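Local coordinates for uncharacterized protein (Pyrococcus horikoshii, PDB 2P8T) that is of unknown function but belongs to a family tentatively linked to ATP binding and aminoacyl-tRNA ligase activity, with a helix-turn-helix-related N-terminal part, at residues V101-P106 and D160-I165; S91-P96 and E146-V151. All coordinates share one frame; numbering follows the deposited sequence.

Contact 1: V101-P106 and D160-I165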
ATOM      1  N   VAL A 101      -6.234  -0.638   4.411  1.00 17.15           N
ATOM      2  CA  VAL A 101      -7.625  -0.199   4.458  1.00 17.86           C
ATOM      3  C   VAL A 101      -7.737   0.985   3.514  1.00 19.11           C
ATOM      4  O   VAL A 101      -6.910   1.920   3.571  1.00 18.45           O
ATOM      5  CB  VAL A 101      -8.046   0.258   5.876  1.00 18.51           C
ATOM      6  CG1 VAL A 101      -9.501   0.775   5.903  1.00 18.79           C
ATOM      7  CG2 VAL A 101      -7.834  -0.844   6.889  1.00 17.90           C
ATOM      8  N   VAL A 102      -8.743   0.942   2.649  1.00 18.42           N
ATOM      9  CA  VAL A 102      -9.066   2.074   1.770  1.00 19.29           C
ATOM     10  C   VAL A 102     -10.332   2.757   2.304  1.00 20.41           C
ATOM     11  O   VAL A 102     -11.401   2.147   2.384  1.00 19.56           O
ATOM     12  CB  VAL A 102      -9.299   1.631   0.312  1.00 19.68           C
ATOM     13  CG1 VAL A 102      -9.586   2.836  -0.567  1.00 18.39           C
ATOM     14  CG2 VAL A 102      -8.087   0.862  -0.213  1.00 19.51           C
ATOM     15  N   LYS A 103     -10.186   4.030   2.665  1.00 21.33           N
ATOM     16  CA  LYS A 103     -11.236   4.781   3.317  1.00 22.92           C
ATOM     17  C   LYS A 103     -12.172   5.356   2.290  1.00 24.25           C
ATOM     18  O   LYS A 103     -11.731   5.813   1.243  1.00 23.52           O
ATOM     19  CB  LYS A 103     -10.624   5.873   4.208  1.00 23.26           C
ATOM     20  CG  LYS A 103      -9.918   5.269   5.413  1.00 25.28           C
ATOM     21  CD  LYS A 103      -8.679   6.036   5.847  1.00 27.81           C
ATOM     22  CE  LYS A 103      -8.129   5.433   7.130  1.00 31.16           C
ATOM     23  NZ  LYS A 103      -6.872   6.069   7.622  1.00 28.56           N
ATOM     24  N   ASN A 104     -13.467   5.325   2.603  1.00 26.12           N
ATOM     25  CA  ASN A 104     -14.546   5.713   1.677  1.00 27.75           C
ATOM     26  C   ASN A 104     -14.272   5.336   0.214  1.00 28.00           C
ATOM     27  O   ASN A 104     -14.153   6.224  -0.636  1.00 28.56           O
ATOM     28  CB  ASN A 104     -14.914   7.213   1.827  1.00 28.88           C
ATOM     29  CG  ASN A 104     -16.110   7.627   0.933  1.00 31.81           C
ATOM     30  OD1 ASN A 104     -17.131   6.932   0.876  1.00 36.39           O
ATOM     31  ND2 ASN A 104     -15.966   8.747   0.226  1.00 33.66           N
ATOM     32  N   PRO A 105     -14.172   4.015  -0.085  1.00 27.75           N
ATOM     33  CA  PRO A 105     -13.831   3.552  -1.427  1.00 27.55           C
ATOM     34  C   PRO A 105     -14.974   3.760  -2.410  1.00 28.11           C
ATOM     35  O   PRO A 105     -16.123   3.930  -1.987  1.00 27.96           O
ATOM     36  CB  PRO A 105     -13.597   2.048  -1.226  1.00 27.82           C
ATOM     37  CG  PRO A 105     -14.496   1.704  -0.070  1.00 27.16           C
ATOM     38  CD  PRO A 105     -14.388   2.880   0.837  1.00 27.69           C
ATOM     39  N   PRO A 106     -14.676   3.734  -3.719  1.00 28.63           N
ATOM     40  CA  PRO A 106     -15.794   3.712  -4.667  1.00 29.32           C
ATOM     41  C   PRO A 106     -16.281   2.277  -4.683  1.00 29.52           C
ATOM     42  O   PRO A 106     -15.693   1.425  -4.005  1.00 29.53           O
ATOM     43  CB  PRO A 106     -15.134   4.063  -5.997  1.00 29.30           C
ATOM     44  CG  PRO A 106     -13.731   3.526  -5.857  1.00 29.97           C
ATOM     45  CD  PRO A 106     -13.363   3.670  -4.394  1.00 28.47           C
ATOM     46  N   ASP A 160     -17.124   0.990   8.981  1.00 25.88           N
ATOM     47  CA  ASP A 160     -18.146   0.547   8.035  1.00 25.37           C
ATOM     48  C   ASP A 160     -18.018   1.202   6.671  1.00 23.93           C
ATOM     49  O   ASP A 160     -17.930   2.430   6.552  1.00 23.48           O
ATOM     50  CB  ASP A 160     -19.560   0.810   8.588  1.00 25.64           C
ATOM     51  CG  ASP A 160     -19.998  -0.230   9.603  1.00 28.62           C
ATOM     52  OD1 ASP A 160     -19.215  -1.162   9.888  1.00 30.47           O
ATOM     53  OD2 ASP A 160     -21.138  -0.120  10.121  1.00 30.73           O
ATOM     54  N   GLY A 161     -18.035   0.372   5.643  1.00 22.65           N
ATOM     55  CA  GLY A 161     -17.992   0.859   4.285  1.00 21.68           C
ATOM     56  C   GLY A 161     -16.596   0.918   3.704  1.00 20.53           C
ATOM     57  O   GLY A 161     -16.440   1.015   2.488  1.00 20.29           O
ATOM     58  N   ASP A 162     -15.583   0.887   4.564  1.00 19.62           N
ATOM     59  CA  ASP A 162     -14.216   0.901   4.092  1.00 19.88           C
ATOM     60  C   ASP A 162     -13.962  -0.402   3.311  1.00 19.10           C
ATOM     61  O   ASP A 162     -14.692  -1.392   3.464  1.00 19.50           O
ATOM     62  CB  ASP A 162     -13.214   1.018   5.250  1.00 19.82           C
ATOM     63  CG  ASP A 162     -13.149   2.412   5.865  1.00 22.32           C
ATOM     64  OD1 ASP A 162     -13.708   3.391   5.296  1.00 22.04           O
ATOM     65  OD2 ASP A 162     -12.486   2.524   6.921  1.00 24.52           O
ATOM     66  N   ALA A 163     -12.941  -0.382   2.469  1.00 18.37           N
ATOM     67  CA  ALA A 163     -12.462  -1.592   1.795  1.00 17.59           C
ATOM     68  C   ALA A 163     -11.187  -2.042   2.474  1.00 16.93           C
ATOM     69  O   ALA A 163     -10.468  -1.236   3.070  1.00 17.26           O
ATOM     70  CB  ALA A 163     -12.224  -1.337   0.302  1.00 16.44           C
ATOM     71  N   VAL A 164     -10.912  -3.337   2.424  1.00 16.62           N
ATOM     72  CA  VAL A 164      -9.695  -3.848   3.033  1.00 16.03           C
ATOM     73  C   VAL A 164      -8.982  -4.700   1.998  1.00 16.72           C
ATOM     74  O   VAL A 164      -9.495  -5.757   1.601  1.00 17.04           O
ATOM     75  CB  VAL A 164      -9.957  -4.667   4.338  1.00 15.90           C
ATOM     76  CG1 VAL A 164      -8.604  -5.069   4.951  1.00 17.16           C
ATOM     77  CG2 VAL A 164     -10.753  -3.851   5.363  1.00 16.42           C
ATOM     78  N   ILE A 165      -7.824  -4.237   1.553  1.00 16.52           N
ATOM     79  CA  ILE A 165      -7.024  -4.959   0.551  1.00 16.82           C
ATOM     80  C   ILE A 165      -6.096  -5.846   1.302  1.00 16.38           C
ATOM     81  O   ILE A 165      -5.387  -5.365   2.185  1.00 16.97           O
ATOM     82  CB  ILE A 165      -6.143  -3.994  -0.269  1.00 17.03           C
ATOM     83  CG1 ILE A 165      -7.008  -3.009  -1.042  1.00 18.01           C
ATOM     84  CG2 ILE A 165      -5.183  -4.742  -1.214  1.00 18.07           C
ATOM     85  CD1 ILE A 165      -6.226  -1.724  -1.412  1.00 18.79           C
TER

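Contact 2: S91-P96 and E146-V151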
ATOM      1  N   SER A  91       0.455 -12.550   7.383  1.00 25.25           N
ATOM      2  CA  SER A  91       0.873 -13.799   6.754  1.00 26.26           C
ATOM      3  C   SER A  91      -0.370 -14.560   6.284  1.00 26.16           C
ATOM      4  O   SER A  91      -1.338 -14.710   7.034  1.00 25.44           O
ATOM      5  CB  SER A  91       1.710 -14.622   7.740  1.00 26.62           C
ATOM      6  OG  SER A  91       1.680 -15.996   7.411  1.00 30.03           O
ATOM      7  N   VAL A  92      -0.365 -15.010   5.029  1.00 25.96           N
ATOM      8  CA  VAL A  92      -1.522 -15.716   4.484  1.00 26.88           C
ATOM      9  C   VAL A  92      -1.026 -17.067   3.988  1.00 28.50           C
ATOM     10  O   VAL A  92      -0.179 -17.120   3.100  1.00 28.80           O
ATOM     11  CB  VAL A  92      -2.214 -14.929   3.320  1.00 26.31           C
ATOM     12  CG1 VAL A  92      -3.414 -15.708   2.769  1.00 25.29           C
ATOM     13  CG2 VAL A  92      -2.661 -13.551   3.784  1.00 25.26           C
ATOM     14  N   ASP A  93      -1.511 -18.147   4.605  1.00 30.11           N
ATOM     15  CA  ASP A  93      -1.137 -19.499   4.194  1.00 31.69           C
ATOM     16  C   ASP A  93       0.392 -19.619   4.081  1.00 31.66           C
ATOM     17  O   ASP A  93       0.905 -20.227   3.141  1.00 32.40           O
ATOM     18  CB  ASP A  93      -1.819 -19.863   2.857  1.00 31.94           C
ATOM     19  CG  ASP A  93      -3.314 -20.190   3.012  1.00 34.34           C
ATOM     20  OD1 ASP A  93      -3.658 -20.981   3.917  1.00 35.82           O
ATOM     21  OD2 ASP A  93      -4.146 -19.666   2.218  1.00 36.42           O
ATOM     22  N   GLY A  94       1.105 -18.990   5.015  1.00 31.51           N
ATOM     23  CA  GLY A  94       2.569 -19.048   5.068  1.00 30.60           C
ATOM     24  C   GLY A  94       3.363 -18.120   4.153  1.00 30.11           C
ATOM     25  O   GLY A  94       4.590 -18.162   4.169  1.00 30.56           O
ATOM     26  N   TYR A  95       2.676 -17.307   3.346  1.00 29.20           N
ATOM     27  CA  TYR A  95       3.318 -16.283   2.505  1.00 28.78           C
ATOM     28  C   TYR A  95       3.255 -14.901   3.158  1.00 26.92           C
ATOM     29  O   TYR A  95       2.260 -14.585   3.814  1.00 25.22           O
ATOM     30  CB  TYR A  95       2.621 -16.207   1.143  1.00 30.58           C
ATOM     31  CG  TYR A  95       2.718 -17.482   0.357  1.00 33.06           C
ATOM     32  CD1 TYR A  95       3.875 -17.789  -0.360  1.00 36.02           C
ATOM     33  CD2 TYR A  95       1.665 -18.385   0.337  1.00 34.57           C
ATOM     34  CE1 TYR A  95       3.978 -18.971  -1.069  1.00 37.39           C
ATOM     35  CE2 TYR A  95       1.751 -19.565  -0.371  1.00 37.34           C
ATOM     36  CZ  TYR A  95       2.908 -19.853  -1.078  1.00 36.64           C
ATOM     37  OH  TYR A  95       2.993 -21.031  -1.797  1.00 37.74           O
ATOM     38  N   PRO A  96       4.302 -14.065   2.964  1.00 26.03           N
ATOM     39  CA  PRO A  96       4.194 -12.682   3.469  1.00 24.77           C
ATOM     40  C   PRO A  96       3.086 -11.917   2.762  1.00 23.58           C
ATOM     41  O   PRO A  96       2.947 -12.024   1.552  1.00 22.75           O
ATOM     42  CB  PRO A  96       5.564 -12.063   3.146  1.00 25.08           C
ATOM     43  CG  PRO A  96       6.173 -12.958   2.102  1.00 25.88           C
ATOM     44  CD  PRO A  96       5.604 -14.324   2.314  1.00 25.96           C
ATOM     45  N   GLU A 146     -13.108 -15.904  10.250  1.00 25.64           N
ATOM     46  CA  GLU A 146     -13.463 -17.324  10.194  1.00 26.67           C
ATOM     47  C   GLU A 146     -12.447 -18.126   9.393  1.00 25.61           C
ATOM     48  O   GLU A 146     -12.167 -19.277   9.714  1.00 26.68           O
ATOM     49  CB  GLU A 146     -14.841 -17.507   9.596  1.00 27.02           C
ATOM     50  CG  GLU A 146     -15.948 -16.935  10.461  1.00 31.38           C
ATOM     51  CD  GLU A 146     -17.305 -17.463  10.081  1.00 35.92           C
ATOM     52  OE1 GLU A 146     -17.530 -17.759   8.876  1.00 37.67           O
ATOM     53  OE2 GLU A 146     -18.150 -17.578  10.999  1.00 38.98           O
ATOM     54  N   MET A 147     -11.885 -17.507   8.355  1.00 23.65           N
ATOM     55  CA  MET A 147     -10.867 -18.162   7.526  1.00 21.04           C
ATOM     56  C   MET A 147      -9.464 -17.791   7.970  1.00 21.28           C
ATOM     57  O   MET A 147      -8.572 -18.634   7.939  1.00 20.09           O
ATOM     58  CB  MET A 147     -11.030 -17.777   6.032  1.00 20.96           C
ATOM     59  CG  MET A 147     -12.348 -18.212   5.349  1.00 20.78           C
ATOM     60  SD  MET A 147     -12.360 -17.984   3.528  1.00 14.56           S
ATOM     61  CE  MET A 147     -11.044 -19.180   3.117  1.00 18.53           C
ATOM     62  N   TYR A 148      -9.254 -16.514   8.339  1.00 21.00           N
ATOM     63  CA  TYR A 148      -7.914 -15.996   8.662  1.00 21.09           C
ATOM     64  C   TYR A 148      -7.874 -15.171   9.962  1.00 22.12           C
ATOM     65  O   TYR A 148      -7.712 -13.944   9.938  1.00 20.31           O
ATOM     66  CB  TYR A 148      -7.333 -15.162   7.505  1.00 21.66           C
ATOM     67  CG  TYR A 148      -7.229 -15.960   6.229  1.00 21.63           C
ATOM     68  CD1 TYR A 148      -6.150 -16.825   6.001  1.00 22.70           C
ATOM     69  CD2 TYR A 148      -8.214 -15.870   5.275  1.00 21.54           C
ATOM     70  CE1 TYR A 148      -6.069 -17.580   4.820  1.00 20.62           C
ATOM     71  CE2 TYR A 148      -8.144 -16.617   4.099  1.00 21.95           C
ATOM     72  CZ  TYR A 148      -7.064 -17.452   3.881  1.00 21.69           C
ATOM     73  OH  TYR A 148      -7.050 -18.182   2.711  1.00 20.16           O
ATOM     74  N   PRO A 149      -7.978 -15.866  11.108  1.00 22.33           N
ATOM     75  CA  PRO A 149      -8.101 -15.163  12.389  1.00 23.17           C
ATOM     76  C   PRO A 149      -6.888 -14.312  12.788  1.00 23.40           C
ATOM     77  O   PRO A 149      -7.064 -13.228  13.338  1.00 24.02           O
ATOM     78  CB  PRO A 149      -8.332 -16.307  13.400  1.00 23.22           C
ATOM     79  CG  PRO A 149      -7.770 -17.532  12.738  1.00 22.00           C
ATOM     80  CD  PRO A 149      -7.944 -17.336  11.255  1.00 22.42           C
ATOM     81  N   GLU A 150      -5.678 -14.790  12.528  1.00 23.97           N
ATOM     82  CA  GLU A 150      -4.482 -14.025  12.853  1.00 25.22           C
ATOM     83  C   GLU A 150      -4.318 -12.784  11.961  1.00 25.34           C
ATOM     84  O   GLU A 150      -3.867 -11.724  12.424  1.00 24.81           O
ATOM     85  CB  GLU A 150      -3.234 -14.909  12.847  1.00 26.38           C
ATOM     86  CG  GLU A 150      -3.197 -15.947  13.988  1.00 30.41           C
ATOM     87  CD  GLU A 150      -3.450 -15.346  15.384  1.00 33.19           C
ATOM     88  OE1 GLU A 150      -2.827 -14.329  15.744  1.00 36.94           O
ATOM     89  OE2 GLU A 150      -4.277 -15.909  16.132  1.00 36.45           O
ATOM     90  N   VAL A 151      -4.710 -12.911  10.694  1.00 23.88           N
ATOM     91  CA  VAL A 151      -4.682 -11.776   9.770  1.00 23.63           C
ATOM     92  C   VAL A 151      -5.654 -10.687  10.210  1.00 23.54           C
ATOM     93  O   VAL A 151      -5.267  -9.528  10.339  1.00 24.50           O
ATOM     94  CB  VAL A 151      -5.015 -12.227   8.305  1.00 23.23           C
ATOM     95  CG1 VAL A 151      -5.113 -11.022   7.375  1.00 23.47           C
ATOM     96  CG2 VAL A 151      -3.950 -13.212   7.803  1.00 21.22           C
TER

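Contact 1: V101-P106 and D160-I165
A chi1 of -74° sets Asp162 CG anti to its carbonyl carbon, on the side of Lys103, and an extended chi2 of 158° carries Ile165 CD1 to Val102. Val101 and Val102 end one strand, and Ala163 to Ile165 begin its antiparallel neighbour. Val102 and Ala163 form a hydrogen-bonded pair, with Val102 N to Ala163 O at 2.8 Å and Ala163 N to Val102 O at 3.0 Å, the second nearly straight at 166°. On their face of the sheet, Val102 CG2 presses on Ile165 CD1 at 3.4 Å, tighter than usual for two carbons, and helix 172-187 covers both side chains. Ala163 is small enough for the Pro105 ring to settle beside it: Pro105 CG lies 3.8 Å from Ala163 CB, while Pro105 CD rests 3.2 Å from Gly161 O. Asp162 OD1 takes a weak hydrogen bond from Asn104 N (3.3 Å), Asp162 OD2 accepts from the Glu159 amide, and Val101 CG1 lies 3.6 Å from that OD2. An alanine at Asp162 would probably leave the Asn104 and Glu159 amides without these acceptors and open a gap beside Val101. Lys103 NZ bonds to Asp157 and to the carbonyls of Leu81 and Phe84, making no salt bridge with Asp162. The Asn104 and Glu159 amides are what bond the buried carboxylate, though the lysine charge, Lys103 NZ being 6.7 Å from Asp162 OD2, may still favour it.

Contact 2: S91-P96 and E146-V151
A β-hairpin with a two-residue loop, whose Val92 and Asp93 meet Tyr148, joins strand 88-92 to strand 95-102 and here touches the start of helix 149-154. The phenol of Tyr148 supplies the polar link: its OH donates to Asp93 OD2 over a rather long 3.3 Å. The oxygen is met on its syn side, with the donor 33° out of the carboxylate plane. OD2 itself sits at the edge of the ring, close to the ring plane, and the carboxylate and ring planes stand 76° apart. Beside this bond, Val92 CG1 packs on the ring carbon Tyr148 CE1 at 3.8 Å, the two side chains crossing at about a right angle. With CG1 anti to the backbone N (chi1 180°), Val92 directs that branch to the tyrosine and leaves CG2 for Val151. The hairpin closes through a type I' turn from Val92 to Tyr95, in which Val92 and Tyr95 exchange backbone hydrogen bonds. Both inner residues have positive phi, which glycine accepts readily at Gly94 and aspartate tolerates at Asp93. Tyr148 is the N-cap residue of helix 149-154. In the first turn of that helix, Val151 CG2 comes within 3.1 Å of Ser91 O, a close approach, and lies 4.2 Å from Val92 CG2. Branched valines suit this buried layer, where Val92 and Val151 both also touch Ile166 of strand 163-168.

Overall arrangement
Both contacts reach the same five-stranded antiparallel sheet, in which strand 95-102 lies between strands 88-92 and 163-168. Their centres are about 20 Å apart and their nearest atoms about 7 Å, without touching. Strand 95-102 leaves the hairpin of contact 2 and ends in contact 1, while helix 149-154 of contact 2 is followed by strand 163-168, which starts in contact 1. Along the chain the segments alternate, 91-96, 101-106, 146-151, 160-165, so the two contacts cross along the chain. Contact 1 thus pairs neighbouring strands, whereas contact 2 packs a helix start against the hairpin; together they bring distant parts of the DUF4443 region into one compact unit.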